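Local atomic coordinates of fructuronate-tagaturonate epimerase UxaE from Cohnella laeviribosi in complex with 1 glycerol (Cohnella laeviribosi, PDB entry 6IL9), a protein that catalyses the interconversion of fructuronate and tagaturonate by epimerisation, on a TIM-barrel scaffold that binds a zinc ion. Residues Leu162-Glu165 with Glu166-Arg169; Lys200-Tyr203 with Glu204-Glu208; Met390-Tyr393 with Ala394-His397; Pro426-Met429 with Asn430-Asp433. All coordinates share one frame; numbering follows the deposited sequence.

All four contacts are local: each joins neighbouring residues within one continuous stretch of eight or nine, and along the chain they run in series without nesting or crossing. Contact 1 joins the end of barrel strand 156-162 to helix 165-173. Contact 2 closes the turn between helices 196-204 and 208-218, with its centre about 31 Å from that of contact 1. Contact 3 lies within helix 384-402, and contact 4 leads the chain into helix 432-440. The last two have centres about 15 Å apart and touch, His391 CE1 lying 3.7 Å from Tyr428 CZ; contact 4 lies across the centre of the chain from contact 1.

Contact 1 (Leu162-Glu165 with Glu166-Arg169); sequences LKKE and EDIR
Leu162 and Ile168 pack through CD1 of the leucine and CG1 of the isoleucine, 4.0 Å apart, their side chains crossing at a slant. In Ile168, CG1 stands beside the backbone N (chi1 -63°), which brings it close to Lys164 O as well as to the leucine. Lys164 is the N-cap of helix 165-173, but its backbone does the work: Ile168 N donates to Lys164 O at 3.1 Å in the carbonyl plane, and Asp167 N adds a weak second bond to the same oxygen. Beside these bonds the Lys164 and Asp167 side chains run side by side in the same direction, Lys164 CB 3.8 Å from Asp167 OD2, while Lys164 NZ stays too far from the carboxylate for a salt bridge. A water instead receives the N-H of Lys163 and donates to Asp167 OD2 at 2.6 Å, tying the aspartate to the loop. One residue on, Arg169 N gives Glu165 O a nearly straight bond of 2.9 Å. The arginine chain, bent at chi3 (-63°), folds its guanidinium back so that one face lies over Glu165 O, near the rim, and Arg169 NH1 comes within 3.7 Å of Glu165 CB. Glu165 OE2 stops 4.3 Å from Arg169 NH1, and both groups meet Tyr258 OH; the carboxylate also binds Tyr253 and forms a salt bridge with Lys257. The contact thus forms the strand-to-helix turn of a beta-alpha unit in the TIM barrel, with Leu162 and Ile168 against Leu179 of strand 178-182, Leu162 and Asp167 reaching Ile125 of helix 125-131, and Ile168 touching Ile254 of helix 234-259.

Contact 2 (Lys200-Tyr203 with Glu204-Glu208); sequences KRKY and EELPE
Leu206 folds back on the last turn of helix 196-204 and crosses Tyr203 at about a right angle, its CD1 4.0 Å from Tyr203 CD1. Leu206 CD2, the other branch, lies 3.7 Å from Lys202 NZ. The lysine reaches it because its CG is anti to the backbone N (chi1 176°) and the chain then bends at every later torsion; Lys202 NZ remains 4.4 Å from Glu205 OE2, beyond a salt bridge. Beneath these side chains, Leu206 N donates to Tyr203 O at 3.1 Å from above the carbonyl plane, and Glu205 N does likewise to Lys202 O. These i to i+3 bonds, beside the i to i+4 bond from Glu204 N to Lys200 O, show the alpha-helix tightening as it ends, before Pro207 takes the N-cap of helix 208-218. With Leu206 cut back to an alanine, a gap would probably open beside the tyrosine ring, and Lys202 NZ would lose the methyl group next to it. Farther out, Tyr203 OH is hydrogen-bonded to Glu215 and Leu206 O to Arg211, both on the next helix. Helix 234-259 touches the turn, Met238 meeting Tyr203 and Val241 meeting Leu206.

Contact 3 (Met390-Tyr393 with Ala394-His397); sequences MHQY and ALEH
The Tyr393 ring carries the imidazole of His397 over one face, with His397 CD2 3.3 Å above the plane and close to its centre. The ring centroids are 4.2 Å apart but the planes meet at 39°, an oblique pair. The histidine edge also faces the backbone, His397 CD2 lying 3.2 Å from Tyr393 O. With Tyr393 CG anti to its N (chi1 -167°) and His397 CG beside its own, the two rings meet one turn apart. His397 ND1 binds Glu400, which should limit the turning of the imidazole, and Phe457 meets the Tyr393 ring edge-to-face. Replacing Tyr393 by an alanine would probably leave the His397 ring without the aromatic surface beside it and Phe457 without its partner. At the imidazole of His391, Leu395 CD1 sits at the edge near the ring plane, 3.7 Å from His391 CD2, while His391 ND1 is hydrogen-bonded to Tyr387. Gln392 bends at chi2 and lies across Leu395 and Glu396, its amide turned 56° from the carboxylate; Gln392 NE2 to Glu396 OE2 is 3.9 Å. Ala394, Leu395 and Glu396 each donate N-H four residues back, whereas the bond from His397 N to Tyr393 O is weak. These i to i+4 pairs are those of an alpha-helix, here helix 384-402, packed against helices 432-440 and 442-446 through Leu437, Leu444 and Leu445.

Contact 4 (Pro426-Met429 with Asn430-Asp433); sequences PSYM and NEND
Ser427 and Tyr428 offer their carbonyls to Asn430 N and Glu431 N, each at 3.0 Å, with both donors well above the carbonyl planes. With Met429 N to Pro426 O, these make three consecutive i to i+3 bonds, a run of overlapping beta-turns leading into the N terminus of helix 432-440; residues 426-428 keep helical backbone angles without the regular bonds of an alpha-helix. The turns deliver the chain to Glu431, the N-cap of that helix. There the backbone opens (psi 143°), and the glutamate reaches back over the turn: CG stands beside its own N (chi1 -59°), the chain is extended, and Glu431 CG comes 3.5 Å from Ser427 O. The Glu431 and Tyr428 side chains cross at a slant, with the carboxylate plane nearly perpendicular to the ring (82°). Glu431 OE2 makes a salt bridge with Arg415, whose NH2 also bonds Ser427 OG and which forms a cation-pi pair with Tyr428; Ser427 OG is hydrogen-bonded to Glu424 O as well. One arginine thus gathers three side chains of the turn, and its charge would probably stabilise the glutamate as a carboxylate. Tyr428 OH in turn bonds Arg415 O, which should hold the far end of the ring in place. Asn430 also comes to the Ser427 carbonyl, Asn430 CB 3.5 Å from Ser427 O, and its OD1 is hydrogen-bonded to Arg377. Met429, buried, packs on Leu373 and Val376 of helix 369-382 and on Leu438 of the helix that follows, while its carbonyl accepts from Arg435. Against the tyrosine ring itself, Glu431 OE1 comes to 3.6 Å from Tyr428 CD1.

Contact 1 (Leu162-Glu165 with Glu166-Arg169)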
loop_
_atom_site.group_PDB
_atom_site.type_symbol
_atom_site.label_atom_id
_atom_site.label_comp_id
_atom_site.label_asym_id
_atom_site.label_seq_id
_atom_site.Cartn_x
_atom_site.Cartn_y
_atom_site.Cartn_z
ATOM N N LEU A 162 -9.162 -2.903 -5.206
ATOM C CA LEU A 162 -10.495 -3.493 -5.126
ATOM C C LEU A 162 -11.131 -3.581 -6.510
ATOM O O LEU A 162 -11.038 -2.654 -7.322
ATOM C CB LEU A 162 -11.394 -2.678 -4.200
ATOM C CG LEU A 162 -10.920 -2.366 -2.776
ATOM C CD1 LEU A 162 -11.909 -1.435 -2.104
ATOM C CD2 LEU A 162 -10.728 -3.624 -1.953
ATOM N N LYS A 163 -11.795 -4.708 -6.771
ATOM C CA LYS A 163 -12.436 -4.998 -8.049
ATOM C C LYS A 163 -13.893 -5.400 -7.895
ATOM O O LYS A 163 -14.712 -5.066 -8.751
ATOM C CB LYS A 163 -11.687 -6.137 -8.785
ATOM C CG LYS A 163 -10.252 -5.812 -9.182
ATOM C CD LYS A 163 -9.586 -7.008 -9.871
ATOM C CE LYS A 163 -8.064 -6.975 -9.695
ATOM N NZ LYS A 163 -7.489 -8.303 -9.310
ATOM N N LYS A 164 -14.229 -6.119 -6.831
ATOM C CA LYS A 164 -15.555 -6.696 -6.671
ATOM C C LYS A 164 -16.363 -5.866 -5.687
ATOM O O LYS A 164 -15.832 -5.387 -4.681
ATOM C CB LYS A 164 -15.457 -8.144 -6.182
ATOM C CG LYS A 164 -14.673 -9.049 -7.098
ATOM C CD LYS A 164 -14.988 -10.514 -6.819
ATOM C CE LYS A 164 -14.666 -11.393 -8.023
ATOM N NZ LYS A 164 -15.209 -10.848 -9.303
ATOM N N GLU A 165 -17.660 -5.711 -5.978
ATOM C CA GLU A 165 -18.511 -4.866 -5.145
ATOM C C GLU A 165 -18.557 -5.363 -3.706
ATOM O O GLU A 165 -18.624 -4.558 -2.770
ATOM C CB GLU A 165 -19.923 -4.802 -5.732
ATOM C CG GLU A 165 -19.986 -4.138 -7.083
ATOM C CD GLU A 165 -21.410 -3.918 -7.558
ATOM O OE1 GLU A 165 -21.663 -4.123 -8.762
ATOM O OE2 GLU A 165 -22.267 -3.539 -6.734
ATOM N N GLU A 166 -18.532 -6.688 -3.513
ATOM C CA GLU A 166 -18.536 -7.244 -2.162
ATOM C C GLU A 166 -17.336 -6.754 -1.361
ATOM O O GLU A 166 -17.459 -6.446 -0.170
ATOM C CB GLU A 166 -18.551 -8.773 -2.224
ATOM C CG GLU A 166 -19.270 -9.433 -1.062
ATOM C CD GLU A 166 -18.652 -10.764 -0.654
ATOM O OE1 GLU A 166 -18.897 -11.209 0.491
ATOM O OE2 GLU A 166 -17.929 -11.368 -1.479
ATOM N N ASP A 167 -16.172 -6.669 -2.006
ATOM C CA ASP A 167 -14.959 -6.209 -1.341
ATOM C C ASP A 167 -15.001 -4.712 -1.057
ATOM O O ASP A 167 -14.506 -4.268 -0.014
ATOM C CB ASP A 167 -13.740 -6.563 -2.199
ATOM C CG ASP A 167 -13.500 -8.065 -2.283
ATOM O OD1 ASP A 167 -13.859 -8.775 -1.319
ATOM O OD2 ASP A 167 -12.954 -8.536 -3.301
ATOM N N ILE A 168 -15.603 -3.931 -1.953
ATOM C CA ILE A 168 -15.797 -2.503 -1.701
ATOM C C ILE A 168 -16.724 -2.291 -0.506
ATOM O O ILE A 168 -16.474 -1.442 0.361
ATOM C CB ILE A 168 -16.341 -1.820 -2.967
ATOM C CG1 ILE A 168 -15.306 -1.925 -4.092
ATOM C CG2 ILE A 168 -16.728 -0.389 -2.687
ATOM C CD1 ILE A 168 -15.873 -1.600 -5.461
ATOM N N ARG A 169 -17.823 -3.052 -0.455
ATOM C CA ARG A 169 -18.725 -2.970 0.692
ATOM C C ARG A 169 -18.013 -3.343 1.982
ATOM O O ARG A 169 -18.206 -2.693 3.015
ATOM C CB ARG A 169 -19.932 -3.886 0.484
ATOM C CG ARG A 169 -20.893 -3.425 -0.589
ATOM C CD ARG A 169 -22.252 -4.123 -0.457
ATOM N NE ARG A 169 -22.150 -5.568 -0.642
ATOM C CZ ARG A 169 -22.175 -6.183 -1.823
ATOM N NH1 ARG A 169 -22.294 -5.484 -2.945
ATOM N NH2 ARG A 169 -22.077 -7.505 -1.882
HETATM O O HOH W 1 -11.937 -7.199 -5.327
#

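Contact 2 (Lys200-Tyr203 with Glu204-Glu208)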
loop_
_atom_site.group_PDB
_atom_site.type_symbol
_atom_site.label_atom_id
_atom_site.label_comp_id
_atom_site.label_asym_id
_atom_site.label_seq_id
_atom_site.Cartn_x
_atom_site.Cartn_y
_atom_site.Cartn_z
ATOM N N LYS A 200 -11.917 2.510 -36.007
ATOM C CA LYS A 200 -13.056 3.198 -36.605
ATOM C C LYS A 200 -14.262 2.276 -36.758
ATOM O O LYS A 200 -15.405 2.731 -36.643
ATOM C CB LYS A 200 -12.654 3.779 -37.959
ATOM C CG LYS A 200 -13.808 4.357 -38.762
ATOM C CD LYS A 200 -14.033 5.818 -38.433
ATOM C CE LYS A 200 -13.308 6.706 -39.423
ATOM N NZ LYS A 200 -13.786 6.468 -40.813
ATOM N N ARG A 201 -14.036 0.981 -36.994
ATOM C CA ARG A 201 -15.150 0.057 -37.191
ATOM C C ARG A 201 -15.829 -0.283 -35.869
ATOM O O ARG A 201 -17.061 -0.247 -35.759
ATOM C CB ARG A 201 -14.659 -1.219 -37.870
ATOM C CG ARG A 201 -15.325 -1.510 -39.197
ATOM C CD ARG A 201 -14.332 -2.083 -40.177
ATOM N NE ARG A 201 -13.440 -3.067 -39.566
ATOM C CZ ARG A 201 -12.157 -3.196 -39.890
ATOM N NH1 ARG A 201 -11.398 -4.107 -39.295
ATOM N NH2 ARG A 201 -11.634 -2.394 -40.805
ATOM N N LYS A 202 -15.039 -0.654 -34.861
ATOM C CA LYS A 202 -15.597 -0.914 -33.540
ATOM C C LYS A 202 -16.237 0.347 -32.971
ATOM O O LYS A 202 -17.294 0.281 -32.324
ATOM C CB LYS A 202 -14.497 -1.462 -32.624
ATOM C CG LYS A 202 -14.901 -1.708 -31.177
ATOM C CD LYS A 202 -16.279 -2.352 -31.049
ATOM C CE LYS A 202 -16.967 -1.873 -29.780
ATOM N NZ LYS A 202 -17.965 -0.790 -30.037
ATOM N N TYR A 203 -15.626 1.508 -33.229
ATOM C CA TYR A 203 -16.197 2.771 -32.772
ATOM C C TYR A 203 -17.579 3.008 -33.371
ATOM O O TYR A 203 -18.476 3.534 -32.698
ATOM C CB TYR A 203 -15.257 3.928 -33.124
ATOM C CG TYR A 203 -15.748 5.306 -32.724
ATOM C CD1 TYR A 203 -15.564 5.784 -31.429
ATOM C CD2 TYR A 203 -16.388 6.137 -33.641
ATOM C CE1 TYR A 203 -16.019 7.045 -31.062
ATOM C CE2 TYR A 203 -16.833 7.395 -33.286
ATOM C CZ TYR A 203 -16.642 7.844 -31.994
ATOM O OH TYR A 203 -17.090 9.088 -31.641
ATOM N N GLU A 204 -17.776 2.621 -34.634
ATOM C CA GLU A 204 -19.046 2.903 -35.293
ATOM C C GLU A 204 -20.178 2.012 -34.794
ATOM O O GLU A 204 -21.347 2.322 -35.049
ATOM C CB GLU A 204 -18.898 2.766 -36.810
ATOM C CG GLU A 204 -18.076 3.878 -37.459
ATOM C CD GLU A 204 -18.847 5.172 -37.653
ATOM O OE1 GLU A 204 -18.378 6.022 -38.446
ATOM O OE2 GLU A 204 -19.916 5.339 -37.022
ATOM N N GLU A 205 -19.868 0.919 -34.096
ATOM C CA GLU A 205 -20.902 0.106 -33.465
ATOM C C GLU A 205 -21.457 0.734 -32.187
ATOM O O GLU A 205 -22.453 0.233 -31.649
ATOM C CB GLU A 205 -20.359 -1.293 -33.162
ATOM C CG GLU A 205 -19.763 -1.983 -34.373
ATOM C CD GLU A 205 -19.408 -3.428 -34.117
ATOM O OE1 GLU A 205 -19.284 -4.188 -35.102
ATOM O OE2 GLU A 205 -19.256 -3.813 -32.936
ATOM N N LEU A 206 -20.851 1.813 -31.691
ATOM C CA LEU A 206 -21.365 2.488 -30.509
ATOM C C LEU A 206 -22.653 3.248 -30.837
ATOM O O LEU A 206 -22.884 3.627 -31.987
ATOM C CB LEU A 206 -20.319 3.460 -29.962
ATOM C CG LEU A 206 -19.089 2.805 -29.342
ATOM C CD1 LEU A 206 -18.027 3.846 -29.015
ATOM C CD2 LEU A 206 -19.479 2.013 -28.112
ATOM N N PRO A 207 -23.515 3.485 -29.842
ATOM C CA PRO A 207 -24.723 4.280 -30.095
ATOM C C PRO A 207 -24.380 5.693 -30.543
ATOM O O PRO A 207 -23.368 6.267 -30.137
ATOM C CB PRO A 207 -25.436 4.290 -28.736
ATOM C CG PRO A 207 -24.872 3.127 -27.988
ATOM C CD PRO A 207 -23.468 2.951 -28.471
ATOM N N GLU A 208 -25.248 6.269 -31.384
ATOM C CA GLU A 208 -24.973 7.609 -31.889
ATOM C C GLU A 208 -24.935 8.638 -30.762
ATOM O O GLU A 208 -24.153 9.595 -30.819
ATOM C CB GLU A 208 -26.009 8.019 -32.933
ATOM C CG GLU A 208 -26.043 9.527 -33.205
ATOM C CD GLU A 208 -26.721 9.881 -34.514
ATOM O OE1 GLU A 208 -27.163 8.946 -35.218
ATOM O OE2 GLU A 208 -26.808 11.092 -34.838
#

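Contact 3 (Met390-Tyr393 with Ala394-His397)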
loop_
_atom_site.group_PDB
_atom_site.type_symbol
_atom_site.label_atom_id
_atom_site.label_comp_id
_atom_site.label_asym_id
_atom_site.label_seq_id
_atom_site.Cartn_x
_atom_site.Cartn_y
_atom_site.Cartn_z
ATOM N N MET A 390 14.740 -20.356 3.046
ATOM C CA MET A 390 13.696 -19.571 2.381
ATOM C C MET A 390 14.079 -19.246 0.938
ATOM O O MET A 390 13.241 -19.323 0.033
ATOM C CB MET A 390 13.421 -18.282 3.170
ATOM C CG MET A 390 12.830 -18.511 4.572
ATOM S SD MET A 390 12.453 -17.001 5.548
ATOM C CE MET A 390 11.109 -16.295 4.591
ATOM N N HIS A 391 15.340 -18.870 0.711
ATOM C CA HIS A 391 15.797 -18.518 -0.632
ATOM C C HIS A 391 15.710 -19.725 -1.559
ATOM O O HIS A 391 15.201 -19.629 -2.684
ATOM C CB HIS A 391 17.225 -17.963 -0.523
ATOM C CG HIS A 391 17.889 -17.615 -1.826
ATOM N ND1 HIS A 391 18.393 -16.354 -2.081
ATOM C CD2 HIS A 391 18.204 -18.371 -2.909
ATOM C CE1 HIS A 391 18.968 -16.342 -3.271
ATOM N NE2 HIS A 391 18.862 -17.551 -3.798
ATOM N N GLN A 392 16.151 -20.891 -1.077
ATOM C CA GLN A 392 16.102 -22.097 -1.901
ATOM C C GLN A 392 14.664 -22.489 -2.224
ATOM O O GLN A 392 14.360 -22.895 -3.354
ATOM C CB GLN A 392 16.833 -23.241 -1.194
ATOM C CG GLN A 392 17.121 -24.434 -2.100
ATOM C CD GLN A 392 17.920 -24.059 -3.340
ATOM O OE1 GLN A 392 18.981 -23.429 -3.252
ATOM N NE2 GLN A 392 17.415 -24.453 -4.509
ATOM N N TYR A 393 13.762 -22.361 -1.246
ATOM C CA TYR A 393 12.353 -22.653 -1.476
ATOM C C TYR A 393 11.763 -21.707 -2.510
ATOM O O TYR A 393 11.018 -22.132 -3.402
ATOM C CB TYR A 393 11.589 -22.553 -0.155
ATOM C CG TYR A 393 10.183 -23.115 -0.149
ATOM C CD1 TYR A 393 9.090 -22.314 -0.456
ATOM C CD2 TYR A 393 9.943 -24.429 0.230
ATOM C CE1 TYR A 393 7.806 -22.810 -0.433
ATOM C CE2 TYR A 393 8.659 -24.932 0.261
ATOM C CZ TYR A 393 7.597 -24.128 -0.068
ATOM O OH TYR A 393 6.316 -24.632 -0.030
ATOM N N ALA A 394 12.095 -20.417 -2.407
ATOM C CA ALA A 394 11.643 -19.451 -3.401
ATOM C C ALA A 394 12.105 -19.843 -4.800
ATOM O O ALA A 394 11.332 -19.760 -5.758
ATOM C CB ALA A 394 12.152 -18.060 -3.030
ATOM N N LEU A 395 13.370 -20.258 -4.937
ATOM C CA LEU A 395 13.866 -20.725 -6.230
ATOM C C LEU A 395 13.040 -21.889 -6.737
ATOM O O LEU A 395 12.690 -21.948 -7.920
ATOM C CB LEU A 395 15.327 -21.150 -6.113
ATOM C CG LEU A 395 16.411 -20.078 -6.102
ATOM C CD1 LEU A 395 17.756 -20.700 -5.723
ATOM C CD2 LEU A 395 16.497 -19.389 -7.456
ATOM N N GLU A 396 12.711 -22.825 -5.848
ATOM C CA GLU A 396 12.013 -24.032 -6.261
ATOM C C GLU A 396 10.573 -23.766 -6.674
ATOM O O GLU A 396 10.009 -24.554 -7.444
ATOM C CB GLU A 396 12.059 -25.057 -5.129
ATOM C CG GLU A 396 13.429 -25.684 -4.956
ATOM C CD GLU A 396 13.558 -26.484 -3.669
ATOM O OE1 GLU A 396 12.554 -26.610 -2.927
ATOM O OE2 GLU A 396 14.675 -26.975 -3.400
ATOM N N HIS A 397 9.963 -22.685 -6.188
ATOM C CA HIS A 397 8.550 -22.417 -6.423
ATOM C C HIS A 397 8.307 -21.099 -7.149
ATOM O O HIS A 397 7.166 -20.642 -7.219
ATOM C CB HIS A 397 7.785 -22.435 -5.097
ATOM C CG HIS A 397 7.821 -23.765 -4.412
ATOM N ND1 HIS A 397 6.984 -24.801 -4.769
ATOM C CD2 HIS A 397 8.597 -24.234 -3.407
ATOM C CE1 HIS A 397 7.243 -25.852 -4.009
ATOM N NE2 HIS A 397 8.216 -25.534 -3.175
#

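Contact 4 (Pro426-Met429 with Asn430-Asp433)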
loop_
_atom_site.group_PDB
_atom_site.type_symbol
_atom_site.label_atom_id
_atom_site.label_comp_id
_atom_site.label_asym_id
_atom_site.label_seq_id
_atom_site.Cartn_x
_atom_site.Cartn_y
_atom_site.Cartn_z
ATOM N N PRO A 426 23.296 -11.196 2.972
ATOM C CA PRO A 426 22.526 -9.946 2.866
ATOM C C PRO A 426 22.706 -9.219 1.545
ATOM O O PRO A 426 21.824 -8.435 1.168
ATOM C CB PRO A 426 23.056 -9.107 4.037
ATOM C CG PRO A 426 23.486 -10.123 5.047
ATOM C CD PRO A 426 24.085 -11.232 4.223
ATOM N N SER A 427 23.810 -9.464 0.830
ATOM C CA SER A 427 24.040 -8.798 -0.448
ATOM C C SER A 427 22.974 -9.156 -1.478
ATOM O O SER A 427 22.726 -8.372 -2.404
ATOM C CB SER A 427 25.439 -9.137 -0.975
ATOM O OG SER A 427 25.590 -10.523 -1.246
ATOM N N TYR A 428 22.329 -10.322 -1.341
ATOM C CA TYR A 428 21.231 -10.659 -2.247
ATOM C C TYR A 428 20.157 -9.577 -2.256
ATOM O O TYR A 428 19.555 -9.296 -3.300
ATOM C CB TYR A 428 20.585 -11.977 -1.837
ATOM C CG TYR A 428 21.323 -13.235 -2.218
ATOM C CD1 TYR A 428 21.644 -13.514 -3.547
ATOM C CD2 TYR A 428 21.651 -14.174 -1.246
ATOM C CE1 TYR A 428 22.296 -14.699 -3.888
ATOM C CE2 TYR A 428 22.304 -15.354 -1.578
ATOM C CZ TYR A 428 22.618 -15.609 -2.891
ATOM O OH TYR A 428 23.254 -16.795 -3.195
ATOM N N MET A 429 19.863 -8.994 -1.091
ATOM C CA MET A 429 18.771 -8.029 -1.008
ATOM C C MET A 429 19.160 -6.661 -1.551
ATOM O O MET A 429 18.362 -5.717 -1.473
ATOM C CB MET A 429 18.256 -7.932 0.434
ATOM C CG MET A 429 17.434 -9.170 0.868
ATOM S SD MET A 429 15.986 -9.624 -0.150
ATOM C CE MET A 429 16.741 -10.796 -1.300
ATOM N N ASN A 430 20.352 -6.549 -2.134
ATOM C CA ASN A 430 20.749 -5.385 -2.910
ATOM C C ASN A 430 20.726 -5.633 -4.411
ATOM O O ASN A 430 21.060 -4.725 -5.168
ATOM C CB ASN A 430 22.157 -4.925 -2.517
ATOM C CG ASN A 430 22.229 -4.433 -1.095
ATOM O OD1 ASN A 430 21.269 -3.853 -0.584
ATOM N ND2 ASN A 430 23.355 -4.683 -0.438
ATOM N N GLU A 431 20.339 -6.824 -4.862
ATOM C CA GLU A 431 20.415 -7.188 -6.273
ATOM C C GLU A 431 19.032 -7.262 -6.896
ATOM O O GLU A 431 18.086 -7.733 -6.263
ATOM C CB GLU A 431 21.113 -8.536 -6.443
ATOM C CG GLU A 431 22.518 -8.543 -5.877
ATOM C CD GLU A 431 23.057 -9.944 -5.697
ATOM O OE1 GLU A 431 22.301 -10.917 -5.936
ATOM O OE2 GLU A 431 24.248 -10.071 -5.325
ATOM N N ASN A 432 18.926 -6.838 -8.165
ATOM C CA ASN A 432 17.625 -6.821 -8.826
ATOM C C ASN A 432 16.949 -8.183 -8.780
ATOM O O ASN A 432 15.781 -8.305 -8.383
ATOM C CB ASN A 432 17.767 -6.396 -10.289
ATOM C CG ASN A 432 18.051 -4.928 -10.447
ATOM O OD1 ASN A 432 17.842 -4.132 -9.528
ATOM N ND2 ASN A 432 18.519 -4.553 -11.632
ATOM N N ASP A 433 17.655 -9.219 -9.225
ATOM C CA ASP A 433 16.956 -10.467 -9.490
ATOM C C ASP A 433 16.616 -11.192 -8.199
ATOM O O ASP A 433 15.483 -11.649 -8.033
ATOM C CB ASP A 433 17.784 -11.333 -10.441
ATOM C CG ASP A 433 17.953 -10.664 -11.796
ATOM O OD1 ASP A 433 16.958 -10.550 -12.546
ATOM O OD2 ASP A 433 19.062 -10.188 -12.088
#